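Glycoside hydrolase family 31 (Trueperella pyogenes, PDB 5I0F) degrades cycloalternan, a cyclic glucan, probably as a retaining alpha-glycosidase that works through a covalent glycosyl-enzyme intermediate. Local coordinates at residues S333-E336 with G337-I340; V347-G351 with Q352-G356; R445-W448 with T449-R453; D502-S506 with A507-P511. All blocks are in the same frame, centred on the assembly; numbering follows the deposited sequence.

Contact 1 (S333-E336 with G337-I340). With GLC (alpha-D-glucopyranose), chain C.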
loop_
_atom_site.group_PDB
_atom_site.type_symbol
_atom_site.label_atom_id
_atom_site.label_comp_id
_atom_site.label_asym_id
_atom_site.label_seq_id
_atom_site.Cartn_x
_atom_site.Cartn_y
_atom_site.Cartn_z
ATOM N N SER A 333 -20.069 5.550 10.289
ATOM C CA SER A 333 -19.974 6.843 10.972
ATOM C C SER A 333 -20.837 7.917 10.306
ATOM O O SER A 333 -21.517 7.669 9.303
ATOM C CB SER A 333 -18.517 7.289 11.008
ATOM O OG SER A 333 -18.140 7.887 9.763
ATOM N N ASP A 334 -20.814 9.109 10.898
ATOM C CA ASP A 334 -21.439 10.281 10.312
ATOM C C ASP A 334 -20.837 10.740 8.950
ATOM O O ASP A 334 -21.376 11.664 8.313
ATOM C CB ASP A 334 -21.461 11.445 11.328
ATOM C CG ASP A 334 -20.058 11.890 11.785
ATOM O OD1 ASP A 334 -19.050 11.674 11.085
ATOM O OD2 ASP A 334 -19.975 12.479 12.874
ATOM N N GLU A 335 -19.732 10.124 8.523
ATOM C CA GLU A 335 -19.047 10.433 7.257
ATOM C C GLU A 335 -18.452 11.848 7.198
ATOM O O GLU A 335 -18.114 12.347 6.120
ATOM C CB GLU A 335 -19.957 10.179 6.045
ATOM C CG GLU A 335 -20.371 8.718 5.884
ATOM C CD GLU A 335 -19.213 7.783 5.507
ATOM O OE1 GLU A 335 -18.250 8.223 4.832
ATOM O OE2 GLU A 335 -19.271 6.585 5.896
ATOM N N GLU A 336 -18.249 12.433 8.366
ATOM C CA GLU A 336 -17.633 13.741 8.520
ATOM C C GLU A 336 -16.372 13.661 9.377
ATOM O O GLU A 336 -15.338 14.154 8.965
ATOM C CB GLU A 336 -18.629 14.698 9.129
ATOM C CG GLU A 336 -19.821 14.949 8.203
ATOM C CD GLU A 336 -20.633 16.175 8.566
ATOM O OE1 GLU A 336 -20.266 16.915 9.510
ATOM O OE2 GLU A 336 -21.649 16.415 7.882
ATOM N N GLY A 337 -16.477 13.047 10.565
ATOM C CA GLY A 337 -15.368 12.931 11.514
ATOM C C GLY A 337 -14.837 11.525 11.778
ATOM O O GLY A 337 -13.804 11.375 12.442
ATOM N N PHE A 338 -15.537 10.500 11.288
ATOM C CA PHE A 338 -15.147 9.082 11.477
ATOM C C PHE A 338 -14.854 8.706 12.924
ATOM O O PHE A 338 -13.970 7.912 13.226
ATOM C CB PHE A 338 -14.045 8.707 10.490
ATOM C CG PHE A 338 -14.447 8.994 9.084
ATOM C CD1 PHE A 338 -15.240 8.092 8.392
ATOM C CD2 PHE A 338 -14.153 10.238 8.492
ATOM C CE1 PHE A 338 -15.714 8.382 7.125
ATOM C CE2 PHE A 338 -14.618 10.529 7.202
ATOM C CZ PHE A 338 -15.396 9.603 6.518
ATOM N N THR A 339 -15.661 9.288 13.818
ATOM C CA THR A 339 -15.543 9.103 15.246
ATOM C C THR A 339 -16.869 8.697 15.928
ATOM O O THR A 339 -16.857 8.061 16.977
ATOM C CB THR A 339 -14.999 10.429 15.849
ATOM O OG1 THR A 339 -13.737 10.722 15.217
ATOM C CG2 THR A 339 -14.767 10.302 17.259
ATOM N N ILE A 340 -17.989 9.054 15.311
ATOM C CA ILE A 340 -19.336 8.931 15.870
ATOM C C ILE A 340 -20.218 8.172 14.881
ATOM O O ILE A 340 -20.204 8.488 13.703
ATOM C CB ILE A 340 -19.922 10.335 16.094
ATOM C CG1 ILE A 340 -19.000 11.120 17.062
ATOM C CG2 ILE A 340 -21.369 10.259 16.576
ATOM C CD1 ILE A 340 -19.345 12.563 17.236
HETATM C C1 GLC C . -15.354 4.453 1.003
HETATM C C2 GLC C . -15.503 5.843 0.363
HETATM C C3 GLC C . -15.251 6.954 1.375
HETATM C C4 GLC C . -16.085 6.722 2.631
HETATM C C5 GLC C . -15.783 5.339 3.204
HETATM C C6 GLC C . -16.579 5.035 4.469
HETATM O O2 GLC C . -14.592 5.994 -0.733
HETATM O O3 GLC C . -15.557 8.228 0.790
HETATM O O4 GLC C . -15.780 7.738 3.600
HETATM O O5 GLC C . -16.106 4.355 2.216
HETATM O O6 GLC C . -17.971 4.990 4.177
HETATM O O HOH W 1 -17.394 11.675 13.764
#
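D334 N donates to I340 O over 2.9 Å and closes an irregular loop without helix or strand; the S333 and F338 CA atoms lie 5.3 Å apart. The loop follows strand 326-329 of the TIM barrel, and within it an ST turn at S333 and an Asx turn at D334 overlap. D334 OD1 takes two backbone N-H groups from the same face of its carboxylate, E336 N at 2.9 Å and G337 N at 3.0 Å. The second bond is nearly straight (171°) and arrives on the syn side. With CG between the backbone N and the carbonyl carbon (chi1 61°), the carboxylate curls back over its turn. A water donates to D334 OD2 and accepts from T339 N, bridging the loop again. S333 OG, the acceptor for E335 N, also lies 3.2 Å from F338 CD1. A bend at chi2 (-68°) brings the E335 carboxylate back to the F338 ring, almost perpendicular to it, with OE1 at the ring edge. Both line the glycan pocket and face a bound glucose that N302 also holds. E335 grips that sugar with both oxygens: OE1 accepts from glucose O4 at 2.8 Å and OE2 from glucose O6 at 2.7 Å.

Contact 2 (V347-G351 with Q352-G356). With CA (calcium ion), chain G.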
loop_
_atom_site.group_PDB
_atom_site.type_symbol
_atom_site.label_atom_id
_atom_site.label_comp_id
_atom_site.label_asym_id
_atom_site.label_seq_id
_atom_site.Cartn_x
_atom_site.Cartn_y
_atom_site.Cartn_z
ATOM N N VAL A 347 -24.351 16.191 22.941
ATOM C CA VAL A 347 -24.051 17.578 23.225
ATOM C C VAL A 347 -22.691 17.906 22.559
ATOM O O VAL A 347 -21.763 17.098 22.648
ATOM C CB VAL A 347 -24.032 17.759 24.766
ATOM C CG1 VAL A 347 -23.361 19.042 25.190
ATOM C CG2 VAL A 347 -25.459 17.634 25.302
ATOM N N PRO A 348 -22.573 19.076 21.890
ATOM C CA PRO A 348 -21.296 19.576 21.343
ATOM C C PRO A 348 -20.133 19.625 22.366
ATOM O O PRO A 348 -20.360 20.023 23.510
ATOM C CB PRO A 348 -21.628 21.008 20.899
ATOM C CG PRO A 348 -23.098 21.051 20.735
ATOM C CD PRO A 348 -23.683 20.022 21.647
ATOM N N ASN A 349 -18.920 19.265 21.916
ATOM C CA ASN A 349 -17.716 19.030 22.774
ATOM C C ASN A 349 -16.510 20.021 22.766
ATOM O O ASN A 349 -15.549 19.822 23.550
ATOM C CB ASN A 349 -17.119 17.655 22.400
ATOM C CG ASN A 349 -17.287 16.641 23.497
ATOM O OD1 ASN A 349 -18.304 16.618 24.187
ATOM N ND2 ASN A 349 -16.311 15.788 23.660
ATOM N N GLN A 350 -16.539 21.027 21.887
ATOM C CA GLN A 350 -15.345 21.838 21.527
ATOM C C GLN A 350 -14.188 20.957 20.982
ATOM O O GLN A 350 -13.014 21.282 21.154
ATOM C CB GLN A 350 -14.866 22.742 22.698
ATOM C CG GLN A 350 -15.903 23.738 23.234
ATOM C CD GLN A 350 -15.383 24.688 24.348
ATOM O OE1 GLN A 350 -15.696 25.893 24.349
ATOM N NE2 GLN A 350 -14.619 24.155 25.305
ATOM N N GLY A 351 -14.524 19.839 20.331
ATOM C CA GLY A 351 -13.526 18.891 19.817
ATOM C C GLY A 351 -12.785 18.021 20.824
ATOM O O GLY A 351 -11.826 17.354 20.446
ATOM N N GLN A 352 -13.226 17.998 22.082
ATOM C CA GLN A 352 -12.678 17.093 23.106
ATOM C C GLN A 352 -13.138 15.636 22.824
ATOM O O GLN A 352 -14.169 15.428 22.172
ATOM C CB GLN A 352 -13.147 17.503 24.516
ATOM C CG GLN A 352 -12.551 18.799 25.063
ATOM C CD GLN A 352 -13.065 19.165 26.461
ATOM O OE1 GLN A 352 -14.014 18.567 26.976
ATOM N NE2 GLN A 352 -12.452 20.173 27.071
ATOM N N PRO A 353 -12.386 14.626 23.314
ATOM C CA PRO A 353 -12.845 13.231 23.135
ATOM C C PRO A 353 -14.200 12.948 23.785
ATOM O O PRO A 353 -14.455 13.460 24.871
ATOM C CB PRO A 353 -11.765 12.403 23.857
ATOM C CG PRO A 353 -10.559 13.263 23.887
ATOM C CD PRO A 353 -11.055 14.686 23.957
ATOM N N HIS A 354 -15.049 12.162 23.119
ATOM C CA HIS A 354 -16.315 11.693 23.690
ATOM C C HIS A 354 -16.169 10.397 24.477
ATOM O O HIS A 354 -15.238 9.641 24.259
ATOM C CB HIS A 354 -17.353 11.446 22.581
ATOM C CG HIS A 354 -17.895 12.701 21.988
ATOM N ND1 HIS A 354 -18.830 13.488 22.631
ATOM C CD2 HIS A 354 -17.609 13.327 20.826
ATOM C CE1 HIS A 354 -19.109 14.535 21.880
ATOM N NE2 HIS A 354 -18.368 14.469 20.787
ATOM N N ARG A 355 -17.107 10.162 25.392
ATOM C CA ARG A 355 -17.313 8.849 26.022
ATOM C C ARG A 355 -18.641 8.263 25.600
ATOM O O ARG A 355 -19.545 8.987 25.162
ATOM C CB ARG A 355 -17.295 8.977 27.555
ATOM C CG ARG A 355 -15.989 9.490 28.165
ATOM C CD ARG A 355 -14.736 8.773 27.672
ATOM N NE ARG A 355 -14.797 7.304 27.773
ATOM C CZ ARG A 355 -13.757 6.482 27.583
ATOM N NH1 ARG A 355 -12.544 6.951 27.294
ATOM N NH2 ARG A 355 -13.922 5.171 27.718
ATOM N N GLY A 356 -18.759 6.944 25.746
ATOM C CA GLY A 356 -19.970 6.200 25.385
ATOM C C GLY A 356 -21.276 6.806 25.858
ATOM O O GLY A 356 -22.199 6.960 25.074
HETATM CA CA CA G . -19.428 16.159 26.273
HETATM O O HOH W 2 -20.915 15.275 24.520
HETATM O O HOH W 3 -18.267 14.345 26.978
#
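Q352 N reaches back to N349 O over 3.3 Å, closing a type I' beta turn whose two middle residues, Q350 and G351, both have positive phi. The turn belongs to the long loop between strand 326-329 and helix 370-379 of the TIM-barrel domain, and its first residue carries a calcium ion. N349 has the central side chain. Its chi1 is -111°, away from a staggered position, which swings the amide between the calcium and Q352 O. The amide is used from both ends: OD1 binds the calcium at 2.4 Å, while ND2 donates to Q352 O at 2.6 Å with an angle of 163° at the hydrogen. That acceptor lies in the amide plane of N349, although the donor stands well above the carbonyl plane of Q352. A weak second bond runs from ND2 to P353 O. Together these bonds fix the rotation of the amide, turning OD1 to the metal; the ion would also be expected to polarise the group and make its N-H hydrogens better donors.

The H354 imidazole stacks against the same amide with the planes 22° apart, and ND2 sits 3.5 Å above the ring plane, over its centre. Outside the turn, H354 NE2 is hydrogen-bonded to E401 and ND1 to D358, so both ring nitrogens have partners, which fixes the ring's rotation against the amide. V347 O lies at the ring edge, near its plane. Two waters also bind the calcium, at 2.3 and 2.5 Å; the more distant one donates to V347 O at 2.7 Å.

Contact 3 (R445-W448 with T449-R453)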
loop_
_atom_site.group_PDB
_atom_site.type_symbol
_atom_site.label_atom_id
_atom_site.label_comp_id
_atom_site.label_asym_id
_atom_site.label_seq_id
_atom_site.Cartn_x
_atom_site.Cartn_y
_atom_site.Cartn_z
ATOM N N ARG A 445 0.091 10.534 18.247
ATOM C CA ARG A 445 -0.644 9.282 18.124
ATOM C C ARG A 445 -1.735 9.189 19.199
ATOM O O ARG A 445 -2.883 8.787 18.917
ATOM C CB ARG A 445 0.290 8.077 18.207
ATOM C CG ARG A 445 1.229 7.963 17.012
ATOM C CD ARG A 445 1.995 6.652 16.994
ATOM N NE ARG A 445 2.979 6.518 18.073
ATOM C CZ ARG A 445 4.256 6.910 18.022
ATOM N NH1 ARG A 445 5.027 6.712 19.067
ATOM N NH2 ARG A 445 4.771 7.506 16.957
ATOM N N GLN A 446 -1.383 9.582 20.419
ATOM C CA GLN A 446 -2.346 9.572 21.517
ATOM C C GLN A 446 -3.497 10.554 21.316
ATOM O O GLN A 446 -4.652 10.183 21.587
ATOM C CB GLN A 446 -1.675 9.723 22.883
ATOM C CG GLN A 446 -1.042 8.378 23.238
ATOM C CD GLN A 446 -0.384 8.300 24.584
ATOM O OE1 GLN A 446 -0.483 9.213 25.401
ATOM N NE2 GLN A 446 0.289 7.179 24.834
ATOM N N TRP A 447 -3.195 11.752 20.814
ATOM C CA TRP A 447 -4.225 12.755 20.570
ATOM C C TRP A 447 -5.255 12.232 19.567
ATOM O O TRP A 447 -6.452 12.326 19.790
ATOM C CB TRP A 447 -3.624 14.093 20.086
ATOM C CG TRP A 447 -4.613 15.192 20.199
ATOM C CD1 TRP A 447 -4.723 16.094 21.218
ATOM C CD2 TRP A 447 -5.670 15.487 19.285
ATOM N NE1 TRP A 447 -5.782 16.944 20.988
ATOM C CE2 TRP A 447 -6.386 16.585 19.815
ATOM C CE3 TRP A 447 -6.086 14.928 18.068
ATOM C CZ2 TRP A 447 -7.477 17.140 19.174
ATOM C CZ3 TRP A 447 -7.186 15.467 17.438
ATOM C CH2 TRP A 447 -7.878 16.563 17.997
ATOM N N TRP A 448 -4.777 11.710 18.450
ATOM C CA TRP A 448 -5.648 11.200 17.411
ATOM C C TRP A 448 -6.482 10.008 17.889
ATOM O O TRP A 448 -7.702 9.980 17.681
ATOM C CB TRP A 448 -4.798 10.779 16.203
ATOM C CG TRP A 448 -5.611 10.343 15.023
ATOM C CD1 TRP A 448 -5.767 9.067 14.557
ATOM C CD2 TRP A 448 -6.387 11.180 14.161
ATOM N NE1 TRP A 448 -6.577 9.063 13.454
ATOM C CE2 TRP A 448 -6.961 10.347 13.181
ATOM C CE3 TRP A 448 -6.638 12.551 14.111
ATOM C CZ2 TRP A 448 -7.778 10.835 12.173
ATOM C CZ3 TRP A 448 -7.469 13.045 13.113
ATOM C CH2 TRP A 448 -8.009 12.180 12.137
ATOM N N THR A 449 -5.842 9.043 18.544
ATOM C CA THR A 449 -6.544 7.825 18.947
ATOM C C THR A 449 -7.450 8.019 20.181
ATOM O O THR A 449 -8.403 7.281 20.359
ATOM C CB THR A 449 -5.572 6.659 19.196
ATOM O OG1 THR A 449 -4.584 7.058 20.149
ATOM C CG2 THR A 449 -4.902 6.243 17.885
ATOM N N GLU A 450 -7.164 9.003 21.022
ATOM C CA GLU A 450 -8.003 9.269 22.184
ATOM C C GLU A 450 -9.430 9.628 21.748
ATOM O O GLU A 450 -10.392 9.262 22.409
ATOM C CB GLU A 450 -7.401 10.390 23.034
ATOM C CG GLU A 450 -8.045 10.566 24.390
ATOM C CD GLU A 450 -7.951 9.346 25.307
ATOM O OE1 GLU A 450 -7.039 8.507 25.172
ATOM O OE2 GLU A 450 -8.826 9.238 26.199
ATOM N N GLN A 451 -9.555 10.307 20.612
ATOM C CA GLN A 451 -10.868 10.588 20.007
ATOM C C GLN A 451 -11.697 9.298 19.744
ATOM O O GLN A 451 -12.933 9.345 19.730
ATOM C CB GLN A 451 -10.688 11.363 18.696
ATOM C CG GLN A 451 -9.968 12.721 18.792
ATOM C CD GLN A 451 -10.892 13.877 19.163
ATOM O OE1 GLN A 451 -11.975 14.023 18.581
ATOM N NE2 GLN A 451 -10.460 14.724 20.112
ATOM N N ARG A 452 -11.017 8.175 19.507
ATOM C CA ARG A 452 -11.644 6.867 19.218
ATOM C C ARG A 452 -11.680 5.891 20.370
ATOM O O ARG A 452 -12.191 4.773 20.195
ATOM C CB ARG A 452 -10.874 6.142 18.085
ATOM C CG ARG A 452 -11.079 6.733 16.728
ATOM C CD ARG A 452 -10.036 7.775 16.361
ATOM N NE ARG A 452 -10.465 8.328 15.096
ATOM C CZ ARG A 452 -10.279 9.565 14.667
ATOM N NH1 ARG A 452 -9.595 10.475 15.373
ATOM N NH2 ARG A 452 -10.787 9.890 13.493
ATOM N N ARG A 453 -11.120 6.263 21.523
ATOM C CA ARG A 453 -10.931 5.318 22.618
ATOM C C ARG A 453 -12.252 4.722 23.084
ATOM O O ARG A 453 -12.329 3.519 23.357
ATOM C CB ARG A 453 -10.186 5.978 23.799
ATOM C CG ARG A 453 -10.005 5.074 25.026
ATOM C CD ARG A 453 -9.145 5.740 26.098
ATOM N NE ARG A 453 -7.769 5.841 25.639
ATOM C CZ ARG A 453 -6.888 4.847 25.618
ATOM N NH1 ARG A 453 -7.209 3.626 26.037
ATOM N NH2 ARG A 453 -5.670 5.071 25.142
HETATM O O HOH W 4 -7.868 13.887 21.573
#
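R452 lays its guanidinium over one face of the W448 indole, at the C-terminal part of helix 442-450 of the TIM-barrel domain, near the type I turn E450-R453. The planes are 25° apart, and CZ stands 4.0 Å from the centroid of the six-membered ring, a cation-pi stack. W448 CG is anti to the backbone N (chi1 -175°), whereas the R452 chain bends sharply at chi2 (92°) and folds back over the indole. NH1 lies above the indole centre and also donates to W448 O at 3.0 Å, nearly in the guanidinium plane; NH2 lies above the ring's rim, just beyond CZ2 and 3.4 Å from it. Outside the pair, R452 NE is bonded to Q388 and W448 NE1 to Y500.

W447 and Q451 meet more loosely. The amide is turned almost parallel to the ring, NE2 offset toward the rim and 3.8 Å from CH2. A water over the ring centre links NE2 to W447 O; Q451 OE1 accepts from Q405 and NE2 donates to G351 O.

T449 turns OG1 back to R445 O at 2.7 Å, while its backbone N approaches the same oxygen from the opposite face. Across the type I turn, R453 NE meets E450 OE1 at 2.8 Å in a salt bridge. R452 thus uses its charge twice, on a carbonyl and an indole face, which would be expected to stabilise the guanidinium in this buried setting.

Contact 4 (D502-S506 with A507-P511)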
loop_
_atom_site.group_PDB
_atom_site.type_symbol
_atom_site.label_atom_id
_atom_site.label_comp_id
_atom_site.label_asym_id
_atom_site.label_seq_id
_atom_site.Cartn_x
_atom_site.Cartn_y
_atom_site.Cartn_z
ATOM N N ASP A 502 -1.470 0.471 19.364
ATOM C CA ASP A 502 -1.246 0.935 20.740
ATOM C C ASP A 502 -2.558 1.267 21.475
ATOM O O ASP A 502 -2.675 0.993 22.680
ATOM C CB ASP A 502 -0.297 2.143 20.767
ATOM C CG ASP A 502 1.132 1.775 20.420
ATOM O OD1 ASP A 502 1.458 0.568 20.388
ATOM O OD2 ASP A 502 1.952 2.693 20.160
ATOM N N LEU A 503 -3.531 1.874 20.779
ATOM C CA LEU A 503 -4.858 2.103 21.371
ATOM C C LEU A 503 -5.471 0.797 21.850
ATOM O O LEU A 503 -5.892 0.684 22.994
ATOM C CB LEU A 503 -5.801 2.824 20.389
ATOM C CG LEU A 503 -7.252 2.974 20.848
ATOM C CD1 LEU A 503 -7.307 3.792 22.137
ATOM C CD2 LEU A 503 -8.121 3.562 19.744
ATOM N N LEU A 504 -5.472 -0.200 20.968
ATOM C CA LEU A 504 -6.045 -1.499 21.290
ATOM C C LEU A 504 -5.345 -2.196 22.465
ATOM O O LEU A 504 -6.003 -2.650 23.399
ATOM C CB LEU A 504 -6.027 -2.381 20.061
ATOM C CG LEU A 504 -7.035 -1.943 18.970
ATOM C CD1 LEU A 504 -6.626 -2.503 17.624
ATOM C CD2 LEU A 504 -8.452 -2.368 19.304
ATOM N N ARG A 505 -4.021 -2.242 22.413
ATOM C CA ARG A 505 -3.213 -2.763 23.513
ATOM C C ARG A 505 -3.535 -2.070 24.824
ATOM O O ARG A 505 -3.647 -2.751 25.837
ATOM C CB ARG A 505 -1.708 -2.616 23.242
ATOM C CG ARG A 505 -1.137 -3.521 22.169
ATOM C CD ARG A 505 0.334 -3.190 21.970
ATOM N NE ARG A 505 0.874 -3.867 20.801
ATOM C CZ ARG A 505 1.061 -3.335 19.585
ATOM N NH1 ARG A 505 0.787 -2.053 19.296
ATOM N NH2 ARG A 505 1.563 -4.116 18.623
ATOM N N SER A 506 -3.677 -0.736 24.806
ATOM C CA SER A 506 -3.972 0.034 26.036
ATOM C C SER A 506 -5.340 -0.270 26.621
ATOM O O SER A 506 -5.564 -0.053 27.811
ATOM C CB SER A 506 -3.827 1.566 25.823
ATOM O OG SER A 506 -4.915 2.107 25.090
ATOM N N ALA A 507 -6.253 -0.760 25.778
ATOM C CA ALA A 507 -7.586 -1.117 26.174
ATOM C C ALA A 507 -7.766 -2.617 26.424
ATOM O O ALA A 507 -8.907 -3.088 26.452
ATOM C CB ALA A 507 -8.565 -0.653 25.092
ATOM N N GLY A 508 -6.680 -3.372 26.596
ATOM C CA GLY A 508 -6.784 -4.788 26.921
ATOM C C GLY A 508 -7.068 -5.718 25.754
ATOM O O GLY A 508 -7.501 -6.847 25.965
ATOM N N LYS A 509 -6.779 -5.286 24.527
ATOM C CA LYS A 509 -7.102 -6.071 23.347
ATOM C C LYS A 509 -5.875 -6.364 22.476
ATOM O O LYS A 509 -4.864 -5.672 22.566
ATOM C CB LYS A 509 -8.174 -5.323 22.542
ATOM C CG LYS A 509 -9.504 -5.276 23.275
ATOM C CD LYS A 509 -10.486 -4.446 22.508
ATOM C CE LYS A 509 -11.855 -4.427 23.176
ATOM N NZ LYS A 509 -12.679 -5.531 22.650
ATOM N N TYR A 510 -5.978 -7.392 21.632
ATOM C CA TYR A 510 -4.969 -7.636 20.604
ATOM C C TYR A 510 -4.932 -6.484 19.579
ATOM O O TYR A 510 -5.968 -5.898 19.289
ATOM C CB TYR A 510 -5.289 -8.916 19.843
ATOM C CG TYR A 510 -4.893 -10.183 20.552
ATOM C CD1 TYR A 510 -3.651 -10.753 20.332
ATOM C CD2 TYR A 510 -5.777 -10.833 21.387
ATOM C CE1 TYR A 510 -3.288 -11.946 20.962
ATOM C CE2 TYR A 510 -5.431 -12.011 22.024
ATOM C CZ TYR A 510 -4.185 -12.560 21.805
ATOM O OH TYR A 510 -3.855 -13.736 22.437
ATOM N N PRO A 511 -3.755 -6.178 19.013
ATOM C CA PRO A 511 -3.601 -5.039 18.098
ATOM C C PRO A 511 -4.010 -5.418 16.678
ATOM O O PRO A 511 -3.186 -5.464 15.753
ATOM C CB PRO A 511 -2.102 -4.734 18.195
ATOM C CG PRO A 511 -1.487 -6.097 18.398
ATOM C CD PRO A 511 -2.445 -6.780 19.350
#
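A Schellman motif ends helix 485-506, with G508 as its C' residue at positive phi. K509 N donates to L504 O at 3.0 Å and G508 N to R505 O at 3.2 Å, so the chain wraps round the last turn of the helix and reverses. A507 N makes two weak bonds, to L503 O and L504 O. S506 OG lies between its backbone N and carbonyl carbon (chi1 75°), which points it back up the helix to donate to L503 O at 2.7 Å; the same hydroxyl is also bonded to R453.

This reversal leads from a helix of the TIM barrel into its strand 513-515, and the returning residues pack along the helix they have just left. The R505 CA-H points at K509 O, 3.5 Å away, and L504 CB touches Y510 O at 3.6 Å. L504 also packs against V456 and F464, on the inner side of the helix. The R505 chain runs extended from CG to NE and brings its guanidinium over P511: CB sits above the centre of the guanidinium plane, and CG is 3.6 Å from NH2. The flat group is turned face-on to the proline ring, while its NH1 forms a salt bridge with D502 OD1 at 2.9 Å, one helical turn back. K509 leads its amine away to a salt bridge with D460, though its CB stays 3.5 Å from L504 O.

In the fold
From the N terminus the four contacts come in series along the TIM-barrel domain, none enclosing or crossing another. Contacts 1 and 2 shape successive bends of the loop between strand 326-329 and helix 370-379, and meet where I340 packs on H354. Contact 3, at the end of helix 442-450, touches both: T339 lies against Q451 and R452, and G351 O receives a probable hydrogen bond from Q451 NE2. Contact 4 closes helix 485-506 before strand 513-515 and joins contact 3 through R453 and S506, with L503 packed beside R452. It stays about 10 Å from contact 1 at the nearest atoms. Contact 3 therefore connects the glycan-binding and calcium-binding bends to the neighbouring barrel helix.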